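Local coordinates for proline dehydrogenase (Bradyrhizobium japonicum USDA 110, PDB 3HAZ), which probably oxidises proline to glutamate in two steps, with FAD serving its proline dehydrogenase activity and NAD its aldehyde dehydrogenase activity, at residues Ala281-Ala284 with Asp285-Glu288; Ala312-Ala315 with Tyr316-Arg319; Arg246-Ala249 with Ile250-Ala253; Tyr326-Ala329 with Leu330-His334. All coordinates share one frame; numbering follows the deposited sequence.

Interaction 1. Residues Ala281-Ala284 with Asp285-Glu288; sequences AEEA and DRLE. With FAD (flavin-adenine dinucleotide), chain C.
Arg286 and Leu287 turn their backbone N-H groups back on the loop before them, Arg286 N to Glu283 O at 3.0 Å and Leu287 N to Ala284 O at 3.2 Å, two i to i+3 bonds that coil the chain ahead of helix 287-298. The same three-residue spacing pairs the side chains of Glu283 and Arg286, which run side by side. Glu283 bends at chi2 (83°), bringing its carboxylate alongside the extended arginine; NH1 of Arg286 then bonds OE1 of Glu283 at 3.0 Å, on the syn side but tilted out of the carboxylate plane, in a salt bridge whose two planes stand 62° apart. Glu282 OE1 adds a second negative charge 4.0 Å from Arg286 NH1, but no N-H points at it, so any attraction is probably purely electrostatic; OE1 is hydrogen-bonded to Ser241 OG. A long, multiply donating arginine suits this place, since its NE also reaches the carbonyl of Phe247. Asp285 finds charge partners outside the turn, OD2 forming salt bridges with Arg354 and Arg358. A water receives the N-H of Glu288 and donates to Ala284 O, bridging the loop and the start of the helix. At the other end, Ala281 meets the flavin through its backbone: its N donates to FAD O4 at 2.9 Å and its O accepts from FAD N3 at 2.6 Å, pairing with adjacent groups of the pyrimidine ring, while the small methyl packs near N3. The loop thus leads from barrel strand 276-279 into helix 287-298, with Ala281 against strand 309-314 and Glu283 against helix 348-357.

Interaction 2. Residues Ala312-Ala315 with Tyr316-Arg319; sequences AIQA and YQKR. With FAD (flavin-adenine dinucleotide), chain C.
Gln314 and Gln317 are joined by two hydrogen bonds, one of backbone and one of side chain. Gln317 N gives to Gln314 O at 3.2 Å, closing a type I beta turn, and Gln317 NE2 gives to Gln314 OE1 at 2.8 Å, from above the carbonyl plane, with the amides 54° apart. Gln317 OE1 in turn receives Arg319 NH2 at 2.8 Å on a lone pair, in the carbonyl plane. Toward the cofactor, NE2 of Gln314 bonds FAD O2 at 2.6 Å, nearly straight at 173°, and also reaches Glu282 O. An amide fits here because it donates to the flavin while accepting from Gln317; a leucine in its place would probably leave FAD O2 without this donor and Gln317 NE2 without its acceptor. Among van der Waals contacts, Tyr316 CE1 lies 3.6 Å from Gln314 CB. The tyrosine's chi1 of 75° sets CG between the backbone N and carbonyl carbon, and across the ring from CD1, carbon CD2 comes 3.1 Å from the ribose oxygen FAD O2B; its OH accepts a hydrogen bond from Tyr347 N. A turn at the C-terminal end of a parallel strand, presenting side chains to a cofactor, is characteristic of the active-site end of a TIM-type barrel.

Interaction 3. Residues Arg246-Ala249 with Ile250-Ala253; sequences RFEA and ISRA
Glu248 reaches forward to Ser251, whose hydroxyl donates to OE2 at 2.7 Å on the anti lone pair. The glutamate's first torsion is the unusual one, with CG between its backbone N and carbonyl carbon (chi1 68°), and from there the chain runs out extended, carrying the carboxylate past Ile250, where Glu248 CD lies 3.7 Å from Ile250 CG1. Arg246 grips the same carboxylate in a salt bridge from its own segment. Folded at both chi2 and chi3 (-61° and -52°), it curls round to present two nitrogens side-on, NE to OE2 at 2.9 Å from above the carboxylate plane and NH2 to OE1 at 2.8 Å on the syn lone pair. OE2 therefore accepts from Arg246 and Ser251, and is hydrogen-bonded to His832 as well. A serine suits this place because its short side chain sets the hydroxyl at Glu248 OE2. An alanine at Glu248 is likely to deprive the Arg246 guanidinium of its counter-charge and the Ser251 hydroxyl of its acceptor, leaving the arginine less restrained. The backbone coils through the same residues: Ser251 N bonds Glu248 O and Arg252 N bonds Ala249 O, both at 3.0 Å. Ser251 holds the N-cap position, yet its side chain makes no capping bond, being directed to Glu248 instead. Arg252, bent at chi3, forms a salt bridge from NE to Asp292. The turn thus connects helix 240-243 to helix 252-272: Phe247 packs on both, Arg252 lies against helix 287-298, and Ile250 and Arg246 touch loops that include Phe521, Val829 and Leu821.

Interaction 4. Residues Tyr326-Ala329 with Leu330-His334; sequences YVDA and LARAH
Asp328 and Arg332, one helical turn apart, join in a salt bridge: Arg332 NH2 donates to Asp328 OD2 at 3.2 Å. The oxygen lies in the guanidinium plane, at its edge, whereas NH2 comes to the carboxylate from above, 51° out of plane. Bent at chi3, the arginine chain turns back toward the aspartate and lays one guanidinium face over Ala329 CA, 3.6 Å from NH2; a small alanine lets it lie so close. Five successive N-H groups, Leu330 to His334, are satisfied by carbonyls four residues back. Leu330 N bonds Tyr326 O, Ala331 N bonds Val327 O and Arg332 N bonds Asp328 O, each at 2.9 Å, and Ala333 N bonds Ala329 O at 2.8 Å; His334 N still finds Leu330 O. His334 ND1 is hydrogen-bonded to a glycerol, probably from the crystallisation liquor. Among apolar groups, Leu330 CD2 rests 3.5 Å from Tyr326 CE2, and both residues pack on helix 287-298, while Val327 packs on strands 309-314 and 338-343. This amphipathic helix is the alpha element of the beta-alpha-beta unit it forms with those two parallel strands, the repeating pattern of a TIM-type barrel.

How the interactions relate
Along the chain the order is interaction 3, interaction 1, interaction 2, interaction 4, all in the proline dehydrogenase barrel. Interactions 1 and 2, with centres 10 Å apart, both meet FAD: interaction 1 follows strand 276-279 and interaction 2 spans the end of strand 309-314. Glu282 O to Gln314 NE2 and Ala284 O to Arg319 NH2 are probable hydrogen bonds that tie the two loops. Interaction 3, its centre about 12 Å from that of interaction 1, joins it through Phe247 and Arg286. Interaction 4 lies on helix 320-333 and touches interaction 2 where Val327 meets Ile313, but its centre is about 24 Å from that of interaction 3. Cofactor-binding loops are thus linked to outer turns and helices of one barrel.

Interaction 1. Residues Ala281-Ala284 with Asp285-Glu288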
loop_
_atom_site.group_PDB
_atom_site.type_symbol
_atom_site.label_atom_id
_atom_site.label_comp_id
_atom_site.label_asym_id
_atom_site.label_seq_id
_atom_site.Cartn_x
_atom_site.Cartn_y
_atom_site.Cartn_z
ATOM N N ALA A 281 21.183 -37.217 26.301
ATOM C CA ALA A 281 21.104 -37.062 24.855
ATOM C C ALA A 281 21.644 -35.688 24.483
ATOM O O ALA A 281 21.322 -34.690 25.133
ATOM C CB ALA A 281 19.676 -37.224 24.383
ATOM N N GLU A 282 22.472 -35.639 23.445
ATOM C CA GLU A 282 23.115 -34.389 23.047
ATOM C C GLU A 282 22.677 -33.970 21.639
ATOM O O GLU A 282 21.506 -34.120 21.290
ATOM C CB GLU A 282 24.640 -34.520 23.194
ATOM C CG GLU A 282 25.021 -34.941 24.628
ATOM C CD GLU A 282 26.515 -35.003 24.887
ATOM O OE1 GLU A 282 27.149 -33.933 25.025
ATOM O OE2 GLU A 282 27.050 -36.126 24.988
ATOM N N GLU A 283 23.596 -33.452 20.829
ATOM C CA GLU A 283 23.204 -32.930 19.515
ATOM C C GLU A 283 22.717 -34.032 18.579
ATOM O O GLU A 283 23.089 -35.201 18.722
ATOM C CB GLU A 283 24.355 -32.160 18.861
ATOM C CG GLU A 283 24.874 -30.987 19.676
ATOM C CD GLU A 283 25.888 -31.401 20.741
ATOM O OE1 GLU A 283 26.088 -32.613 20.964
ATOM O OE2 GLU A 283 26.493 -30.506 21.356
ATOM N N ALA A 284 21.903 -33.645 17.607
ATOM C CA ALA A 284 21.325 -34.592 16.662
ATOM C C ALA A 284 22.377 -35.346 15.857
ATOM O O ALA A 284 22.172 -36.510 15.509
ATOM C CB ALA A 284 20.339 -33.886 15.727
ATOM N N ASP A 285 23.497 -34.693 15.551
ATOM C CA ASP A 285 24.518 -35.347 14.743
ATOM C C ASP A 285 25.294 -36.399 15.537
ATOM O O ASP A 285 26.088 -37.151 14.975
ATOM C CB ASP A 285 25.451 -34.341 14.040
ATOM C CG ASP A 285 26.317 -33.547 15.006
ATOM O OD1 ASP A 285 26.260 -33.795 16.227
ATOM O OD2 ASP A 285 27.058 -32.660 14.528
ATOM N N ARG A 286 25.036 -36.463 16.839
ATOM C CA ARG A 286 25.649 -37.483 17.688
ATOM C C ARG A 286 24.676 -38.603 18.081
ATOM O O ARG A 286 25.064 -39.548 18.769
ATOM C CB ARG A 286 26.241 -36.835 18.948
ATOM C CG ARG A 286 27.515 -36.022 18.689
ATOM C CD ARG A 286 27.848 -35.138 19.881
ATOM N NE ARG A 286 29.279 -34.857 19.992
ATOM C CZ ARG A 286 29.791 -33.919 20.783
ATOM N NH1 ARG A 286 28.983 -33.161 21.521
ATOM N NH2 ARG A 286 31.107 -33.731 20.837
ATOM N N LEU A 287 23.419 -38.501 17.652
ATOM C CA LEU A 287 22.411 -39.493 18.037
ATOM C C LEU A 287 22.812 -40.931 17.674
ATOM O O LEU A 287 22.842 -41.817 18.527
ATOM C CB LEU A 287 21.055 -39.166 17.412
ATOM C CG LEU A 287 19.948 -40.166 17.767
ATOM C CD1 LEU A 287 19.843 -40.347 19.275
ATOM C CD2 LEU A 287 18.610 -39.753 17.176
ATOM N N GLU A 288 23.098 -41.153 16.400
ATOM C CA GLU A 288 23.449 -42.480 15.903
ATOM C C GLU A 288 24.683 -43.049 16.591
ATOM O O GLU A 288 24.711 -44.218 16.970
ATOM C CB GLU A 288 23.690 -42.431 14.393
ATOM C CG GLU A 288 22.445 -42.211 13.563
ATOM C CD GLU A 288 22.709 -42.365 12.074
ATOM O OE1 GLU A 288 23.877 -42.626 11.703
ATOM O OE2 GLU A 288 21.752 -42.230 11.277
HETATM P PA FAD C . 8.463 -26.387 27.707
HETATM O O1A FAD C . 8.407 -24.769 27.929
HETATM O O2A FAD C . 7.134 -26.995 27.661
HETATM O O5B FAD C . 9.209 -26.691 26.295
HETATM C C5B FAD C . 10.456 -26.097 26.072
HETATM C C4B FAD C . 11.119 -26.735 24.844
HETATM O O4B FAD C . 10.274 -27.063 23.612
HETATM C C3B FAD C . 12.481 -26.711 24.496
HETATM O O3B FAD C . 13.445 -26.960 25.505
HETATM C C2B FAD C . 12.533 -27.423 23.168
HETATM O O2B FAD C . 12.988 -28.763 23.173
HETATM C C1B FAD C . 11.197 -27.201 22.552
HETATM N N9A FAD C . 11.029 -26.051 21.683
HETATM C C8A FAD C . 11.116 -24.701 22.009
HETATM N N7A FAD C . 10.834 -23.982 20.879
HETATM C C5A FAD C . 10.564 -24.905 19.842
HETATM C C6A FAD C . 10.200 -24.726 18.393
HETATM N N6A FAD C . 10.071 -23.392 17.820
HETATM N N1A FAD C . 9.988 -25.774 17.627
HETATM C C2A FAD C . 10.094 -27.075 18.157
HETATM N N3A FAD C . 10.446 -27.247 19.548
HETATM C C4A FAD C . 10.666 -26.153 20.345
HETATM N N1 FAD C . 17.471 -32.317 26.943
HETATM C C2 FAD C . 18.354 -32.909 26.074
HETATM O O2 FAD C . 18.440 -32.455 24.776
HETATM N N3 FAD C . 19.213 -33.964 26.536
HETATM C C4 FAD C . 19.152 -34.382 27.835
HETATM O O4 FAD C . 19.942 -35.456 28.268
HETATM C C4X FAD C . 18.225 -33.768 28.745
HETATM N N5 FAD C . 18.140 -34.221 30.168
HETATM C C5X FAD C . 17.224 -33.599 31.052
HETATM C C6 FAD C . 17.149 -34.041 32.452
HETATM C C7 FAD C . 16.230 -33.421 33.331
HETATM C C7M FAD C . 16.177 -33.871 34.782
HETATM C C8 FAD C . 15.343 -32.338 32.845
HETATM C C8M FAD C . 14.338 -31.643 33.779
HETATM C C9 FAD C . 15.418 -31.919 31.505
HETATM C C9A FAD C . 16.379 -32.553 30.585
HETATM N N10 FAD C . 16.465 -32.121 29.188
HETATM C C10 FAD C . 17.403 -32.760 28.294
HETATM C "C1'" FAD C . 15.488 -31.153 28.593
HETATM C "C2'" FAD C . 15.903 -29.660 28.615
HETATM O "O2'" FAD C . 16.981 -29.465 29.525
HETATM C "C3'" FAD C . 14.672 -28.802 28.950
HETATM O "O3'" FAD C . 14.401 -28.865 30.345
HETATM C "C4'" FAD C . 13.386 -29.244 28.162
HETATM O "O4'" FAD C . 13.519 -29.462 26.800
HETATM C "C5'" FAD C . 12.168 -28.339 28.485
HETATM O "O5'" FAD C . 10.925 -28.987 28.264
HETATM P P FAD C . 9.644 -28.537 29.217
HETATM O O1P FAD C . 8.333 -29.511 28.881
HETATM O O2P FAD C . 10.035 -28.602 30.631
HETATM O O3P FAD C . 9.381 -26.952 28.922
HETATM O O HOH W 1 22.706 -38.891 14.342
#

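Interaction 2. Residues Ala312-Ala315 with Tyr316-Arg319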
loop_
_atom_site.group_PDB
_atom_site.type_symbol
_atom_site.label_atom_id
_atom_site.label_comp_id
_atom_site.label_asym_id
_atom_site.label_seq_id
_atom_site.Cartn_x
_atom_site.Cartn_y
_atom_site.Cartn_z
ATOM N N ALA A 312 18.521 -40.880 27.809
ATOM C CA ALA A 312 17.520 -39.865 27.499
ATOM C C ALA A 312 17.202 -39.910 26.008
ATOM O O ALA A 312 18.075 -40.217 25.188
ATOM C CB ALA A 312 18.020 -38.483 27.894
ATOM N N ILE A 313 15.949 -39.610 25.672
ATOM C CA ILE A 313 15.488 -39.518 24.294
ATOM C C ILE A 313 14.749 -38.192 24.109
ATOM O O ILE A 313 13.841 -37.865 24.881
ATOM C CB ILE A 313 14.547 -40.679 23.934
ATOM C CG1 ILE A 313 15.247 -42.027 24.153
ATOM C CG2 ILE A 313 14.073 -40.563 22.488
ATOM C CD1 ILE A 313 14.294 -43.214 24.107
ATOM N N GLN A 314 15.147 -37.433 23.091
ATOM C CA GLN A 314 14.607 -36.095 22.864
ATOM C C GLN A 314 13.416 -36.115 21.900
ATOM O O GLN A 314 13.562 -36.396 20.706
ATOM C CB GLN A 314 15.696 -35.175 22.309
ATOM C CG GLN A 314 16.935 -35.035 23.193
ATOM C CD GLN A 314 18.213 -34.916 22.371
ATOM O OE1 GLN A 314 18.397 -35.641 21.392
ATOM N NE2 GLN A 314 19.096 -34.002 22.766
ATOM N N ALA A 315 12.242 -35.793 22.423
ATOM C CA ALA A 315 11.022 -35.812 21.634
ATOM C C ALA A 315 10.959 -34.688 20.602
ATOM O O ALA A 315 10.138 -34.732 19.696
ATOM C CB ALA A 315 9.793 -35.774 22.542
ATOM N N TYR A 316 11.813 -33.675 20.730
ATOM C CA TYR A 316 11.785 -32.608 19.733
ATOM C C TYR A 316 12.401 -33.056 18.408
ATOM O O TYR A 316 12.324 -32.350 17.411
ATOM C CB TYR A 316 12.360 -31.278 20.257
ATOM C CG TYR A 316 13.873 -31.150 20.394
ATOM C CD1 TYR A 316 14.722 -32.251 20.279
ATOM C CD2 TYR A 316 14.443 -29.909 20.684
ATOM C CE1 TYR A 316 16.112 -32.106 20.425
ATOM C CE2 TYR A 316 15.816 -29.753 20.836
ATOM C CZ TYR A 316 16.649 -30.854 20.709
ATOM O OH TYR A 316 18.012 -30.686 20.863
ATOM N N GLN A 317 12.982 -34.253 18.405
ATOM C CA GLN A 317 13.525 -34.835 17.177
ATOM C C GLN A 317 12.483 -35.697 16.481
ATOM O O GLN A 317 11.759 -36.458 17.124
ATOM C CB GLN A 317 14.761 -35.685 17.467
ATOM C CG GLN A 317 15.953 -34.916 18.001
ATOM C CD GLN A 317 17.264 -35.584 17.633
ATOM O OE1 GLN A 317 17.468 -35.981 16.484
ATOM N NE2 GLN A 317 18.168 -35.696 18.599
ATOM N N LYS A 318 12.416 -35.579 15.162
ATOM C CA LYS A 318 11.502 -36.393 14.379
ATOM C C LYS A 318 11.824 -37.882 14.523
ATOM O O LYS A 318 10.937 -38.725 14.396
ATOM C CB LYS A 318 11.535 -35.952 12.912
ATOM C CG LYS A 318 11.330 -34.440 12.733
ATOM C CD LYS A 318 11.530 -34.012 11.280
ATOM C CE LYS A 318 11.274 -32.509 11.104
ATOM N NZ LYS A 318 11.745 -32.002 9.769
ATOM N N ARG A 319 13.082 -38.199 14.821
ATOM C CA ARG A 319 13.507 -39.597 14.981
ATOM C C ARG A 319 13.144 -40.204 16.338
ATOM O O ARG A 319 13.399 -41.381 16.579
ATOM C CB ARG A 319 15.019 -39.734 14.760
ATOM C CG ARG A 319 15.475 -39.536 13.316
ATOM C CD ARG A 319 16.996 -39.537 13.216
ATOM N NE ARG A 319 17.583 -38.413 13.939
ATOM C CZ ARG A 319 18.888 -38.227 14.112
ATOM N NH1 ARG A 319 19.759 -39.094 13.609
ATOM N NH2 ARG A 319 19.321 -37.171 14.792
HETATM P PA FAD C . 8.463 -26.387 27.707
HETATM O O1A FAD C . 8.407 -24.769 27.929
HETATM O O2A FAD C . 7.134 -26.995 27.661
HETATM O O5B FAD C . 9.209 -26.691 26.295
HETATM C C5B FAD C . 10.456 -26.097 26.072
HETATM C C4B FAD C . 11.119 -26.735 24.844
HETATM O O4B FAD C . 10.274 -27.063 23.612
HETATM C C3B FAD C . 12.481 -26.711 24.496
HETATM O O3B FAD C . 13.445 -26.960 25.505
HETATM C C2B FAD C . 12.533 -27.423 23.168
HETATM O O2B FAD C . 12.988 -28.763 23.173
HETATM C C1B FAD C . 11.197 -27.201 22.552
HETATM N N9A FAD C . 11.029 -26.051 21.683
HETATM C C8A FAD C . 11.116 -24.701 22.009
HETATM N N7A FAD C . 10.834 -23.982 20.879
HETATM C C5A FAD C . 10.564 -24.905 19.842
HETATM C C6A FAD C . 10.200 -24.726 18.393
HETATM N N6A FAD C . 10.071 -23.392 17.820
HETATM N N1A FAD C . 9.988 -25.774 17.627
HETATM C C2A FAD C . 10.094 -27.075 18.157
HETATM N N3A FAD C . 10.446 -27.247 19.548
HETATM C C4A FAD C . 10.666 -26.153 20.345
HETATM N N1 FAD C . 17.471 -32.317 26.943
HETATM C C2 FAD C . 18.354 -32.909 26.074
HETATM O O2 FAD C . 18.440 -32.455 24.776
HETATM N N3 FAD C . 19.213 -33.964 26.536
HETATM C C4 FAD C . 19.152 -34.382 27.835
HETATM O O4 FAD C . 19.942 -35.456 28.268
HETATM C C4X FAD C . 18.225 -33.768 28.745
HETATM N N5 FAD C . 18.140 -34.221 30.168
HETATM C C5X FAD C . 17.224 -33.599 31.052
HETATM C C6 FAD C . 17.149 -34.041 32.452
HETATM C C7 FAD C . 16.230 -33.421 33.331
HETATM C C7M FAD C . 16.177 -33.871 34.782
HETATM C C8 FAD C . 15.343 -32.338 32.845
HETATM C C8M FAD C . 14.338 -31.643 33.779
HETATM C C9 FAD C . 15.418 -31.919 31.505
HETATM C C9A FAD C . 16.379 -32.553 30.585
HETATM N N10 FAD C . 16.465 -32.121 29.188
HETATM C C10 FAD C . 17.403 -32.760 28.294
HETATM C "C1'" FAD C . 15.488 -31.153 28.593
HETATM C "C2'" FAD C . 15.903 -29.660 28.615
HETATM O "O2'" FAD C . 16.981 -29.465 29.525
HETATM C "C3'" FAD C . 14.672 -28.802 28.950
HETATM O "O3'" FAD C . 14.401 -28.865 30.345
HETATM C "C4'" FAD C . 13.386 -29.244 28.162
HETATM O "O4'" FAD C . 13.519 -29.462 26.800
HETATM C "C5'" FAD C . 12.168 -28.339 28.485
HETATM O "O5'" FAD C . 10.925 -28.987 28.264
HETATM P P FAD C . 9.644 -28.537 29.217
HETATM O O1P FAD C . 8.333 -29.511 28.881
HETATM O O2P FAD C . 10.035 -28.602 30.631
HETATM O O3P FAD C . 9.381 -26.952 28.922
#

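Interaction 3. Residues Arg246-Ala249 with Ile250-Ala253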
loop_
_atom_site.group_PDB
_atom_site.type_symbol
_atom_site.label_atom_id
_atom_site.label_comp_id
_atom_site.label_asym_id
_atom_site.label_seq_id
_atom_site.Cartn_x
_atom_site.Cartn_y
_atom_site.Cartn_z
ATOM N N ARG A 246 37.133 -36.725 20.865
ATOM C CA ARG A 246 36.628 -36.573 19.504
ATOM C C ARG A 246 35.388 -37.431 19.354
ATOM O O ARG A 246 35.391 -38.391 18.580
ATOM C CB ARG A 246 37.658 -36.989 18.435
ATOM C CG ARG A 246 38.952 -36.184 18.378
ATOM C CD ARG A 246 38.761 -34.699 18.079
ATOM N NE ARG A 246 37.945 -34.423 16.897
ATOM C CZ ARG A 246 37.908 -33.246 16.270
ATOM N NH1 ARG A 246 38.671 -32.243 16.686
ATOM N NH2 ARG A 246 37.126 -33.070 15.212
ATOM N N PHE A 247 34.338 -37.091 20.101
ATOM C CA PHE A 247 33.068 -37.805 20.027
ATOM C C PHE A 247 32.279 -37.309 18.820
ATOM O O PHE A 247 31.524 -36.336 18.905
ATOM C CB PHE A 247 32.261 -37.630 21.321
ATOM C CG PHE A 247 30.995 -38.447 21.361
ATOM C CD1 PHE A 247 29.763 -37.834 21.473
ATOM C CD2 PHE A 247 31.044 -39.832 21.259
ATOM C CE1 PHE A 247 28.602 -38.581 21.496
ATOM C CE2 PHE A 247 29.886 -40.583 21.281
ATOM C CZ PHE A 247 28.666 -39.959 21.398
ATOM N N GLU A 248 32.462 -37.991 17.695
ATOM C CA GLU A 248 31.949 -37.535 16.411
ATOM C C GLU A 248 31.893 -38.703 15.430
ATOM O O GLU A 248 32.707 -39.632 15.503
ATOM C CB GLU A 248 32.870 -36.447 15.842
ATOM C CG GLU A 248 34.247 -36.990 15.434
ATOM C CD GLU A 248 35.279 -35.903 15.171
ATOM O OE1 GLU A 248 34.895 -34.722 15.046
ATOM O OE2 GLU A 248 36.481 -36.235 15.092
ATOM N N ALA A 249 30.949 -38.635 14.497
ATOM C CA ALA A 249 30.760 -39.684 13.497
ATOM C C ALA A 249 32.039 -40.101 12.760
ATOM O O ALA A 249 32.297 -41.294 12.596
ATOM C CB ALA A 249 29.690 -39.271 12.502
ATOM N N ILE A 250 32.834 -39.137 12.298
ATOM C CA ILE A 250 34.009 -39.487 11.497
ATOM C C ILE A 250 35.088 -40.199 12.316
ATOM O O ILE A 250 35.962 -40.865 11.758
ATOM C CB ILE A 250 34.621 -38.277 10.749
ATOM C CG1 ILE A 250 35.166 -37.242 11.736
ATOM C CG2 ILE A 250 33.604 -37.668 9.778
ATOM C CD1 ILE A 250 35.958 -36.134 11.079
ATOM N N SER A 251 35.026 -40.065 13.636
ATOM C CA SER A 251 35.954 -40.790 14.500
ATOM C C SER A 251 35.296 -42.020 15.129
ATOM O O SER A 251 35.751 -42.522 16.154
ATOM C CB SER A 251 36.510 -39.863 15.585
ATOM O OG SER A 251 37.283 -38.818 15.012
ATOM N N ARG A 252 34.225 -42.509 14.510
ATOM C CA ARG A 252 33.481 -43.636 15.070
ATOM C C ARG A 252 34.368 -44.842 15.401
ATOM O O ARG A 252 34.189 -45.481 16.443
ATOM C CB ARG A 252 32.340 -44.056 14.140
ATOM C CG ARG A 252 31.754 -45.429 14.477
ATOM C CD ARG A 252 30.564 -45.781 13.588
ATOM N NE ARG A 252 29.310 -45.210 14.083
ATOM C CZ ARG A 252 28.776 -44.066 13.656
ATOM N NH1 ARG A 252 29.387 -43.352 12.722
ATOM N NH2 ARG A 252 27.630 -43.633 14.168
ATOM N N ALA A 253 35.327 -45.154 14.531
ATOM C CA ALA A 253 36.167 -46.331 14.757
ATOM C C ALA A 253 36.896 -46.269 16.098
ATOM O O ALA A 253 36.832 -47.213 16.882
ATOM C CB ALA A 253 37.154 -46.543 13.609
#

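Interaction 4. Residues Tyr326-Ala329 with Leu330-His334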
loop_
_atom_site.group_PDB
_atom_site.type_symbol
_atom_site.label_atom_id
_atom_site.label_comp_id
_atom_site.label_asym_id
_atom_site.label_seq_id
_atom_site.Cartn_x
_atom_site.Cartn_y
_atom_site.Cartn_z
ATOM N N TYR A 326 14.030 -48.715 18.920
ATOM C CA TYR A 326 15.384 -49.256 18.968
ATOM C C TYR A 326 15.777 -49.625 20.395
ATOM O O TYR A 326 16.349 -50.691 20.646
ATOM C CB TYR A 326 16.379 -48.240 18.384
ATOM C CG TYR A 326 17.828 -48.667 18.461
ATOM C CD1 TYR A 326 18.396 -49.453 17.466
ATOM C CD2 TYR A 326 18.630 -48.279 19.527
ATOM C CE1 TYR A 326 19.721 -49.843 17.530
ATOM C CE2 TYR A 326 19.952 -48.665 19.603
ATOM C CZ TYR A 326 20.494 -49.450 18.602
ATOM O OH TYR A 326 21.813 -49.835 18.678
ATOM N N VAL A 327 15.464 -48.738 21.331
ATOM C CA VAL A 327 15.788 -48.967 22.727
ATOM C C VAL A 327 15.026 -50.173 23.273
ATOM O O VAL A 327 15.587 -50.988 24.008
ATOM C CB VAL A 327 15.516 -47.715 23.592
ATOM C CG1 VAL A 327 15.685 -48.044 25.071
ATOM C CG2 VAL A 327 16.456 -46.594 23.189
ATOM N N ASP A 328 13.755 -50.296 22.900
ATOM C CA ASP A 328 12.961 -51.443 23.338
ATOM C C ASP A 328 13.525 -52.759 22.801
ATOM O O ASP A 328 13.631 -53.739 23.534
ATOM C CB ASP A 328 11.495 -51.300 22.921
ATOM C CG ASP A 328 10.611 -52.370 23.546
ATOM O OD1 ASP A 328 10.642 -52.509 24.790
ATOM O OD2 ASP A 328 9.895 -53.072 22.799
ATOM N N ALA A 329 13.871 -52.778 21.517
ATOM C CA ALA A 329 14.446 -53.972 20.903
ATOM C C ALA A 329 15.761 -54.339 21.579
ATOM O O ALA A 329 16.072 -55.512 21.777
ATOM C CB ALA A 329 14.659 -53.749 19.422
ATOM N N LEU A 330 16.530 -53.315 21.926
ATOM C CA LEU A 330 17.783 -53.486 22.639
ATOM C C LEU A 330 17.497 -54.178 23.971
ATOM O O LEU A 330 18.169 -55.140 24.351
ATOM C CB LEU A 330 18.402 -52.110 22.882
ATOM C CG LEU A 330 19.910 -51.909 22.767
ATOM C CD1 LEU A 330 20.477 -52.679 21.587
ATOM C CD2 LEU A 330 20.205 -50.420 22.636
ATOM N N ALA A 331 16.482 -53.685 24.672
ATOM C CA ALA A 331 16.123 -54.227 25.976
ATOM C C ALA A 331 15.685 -55.690 25.878
ATOM O O ALA A 331 16.111 -56.528 26.676
ATOM C CB ALA A 331 15.040 -53.375 26.627
ATOM N N ARG A 332 14.843 -55.998 24.895
ATOM C CA ARG A 332 14.362 -57.368 24.729
ATOM C C ARG A 332 15.496 -58.297 24.315
ATOM O O ARG A 332 15.594 -59.420 24.798
ATOM C CB ARG A 332 13.226 -57.440 23.701
ATOM C CG ARG A 332 12.034 -56.544 24.003
ATOM C CD ARG A 332 10.846 -56.871 23.099
ATOM N NE ARG A 332 11.268 -57.319 21.771
ATOM C CZ ARG A 332 11.357 -56.534 20.701
ATOM N NH1 ARG A 332 11.756 -57.040 19.540
ATOM N NH2 ARG A 332 11.050 -55.245 20.789
ATOM N N ALA A 333 16.354 -57.820 23.421
ATOM C CA ALA A 333 17.430 -58.645 22.880
ATOM C C ALA A 333 18.432 -59.066 23.951
ATOM O O ALA A 333 18.991 -60.165 23.898
ATOM C CB ALA A 333 18.135 -57.918 21.741
ATOM N N HIS A 334 18.671 -58.189 24.918
ATOM C CA HIS A 334 19.610 -58.511 25.987
ATOM C C HIS A 334 18.874 -58.894 27.272
ATOM O O HIS A 334 19.493 -59.097 28.316
ATOM C CB HIS A 334 20.589 -57.353 26.224
ATOM C CG HIS A 334 21.435 -57.023 25.027
ATOM N ND1 HIS A 334 22.400 -57.879 24.539
ATOM C CD2 HIS A 334 21.457 -55.934 24.223
ATOM C CE1 HIS A 334 22.977 -57.332 23.483
ATOM N NE2 HIS A 334 22.423 -56.151 23.271
#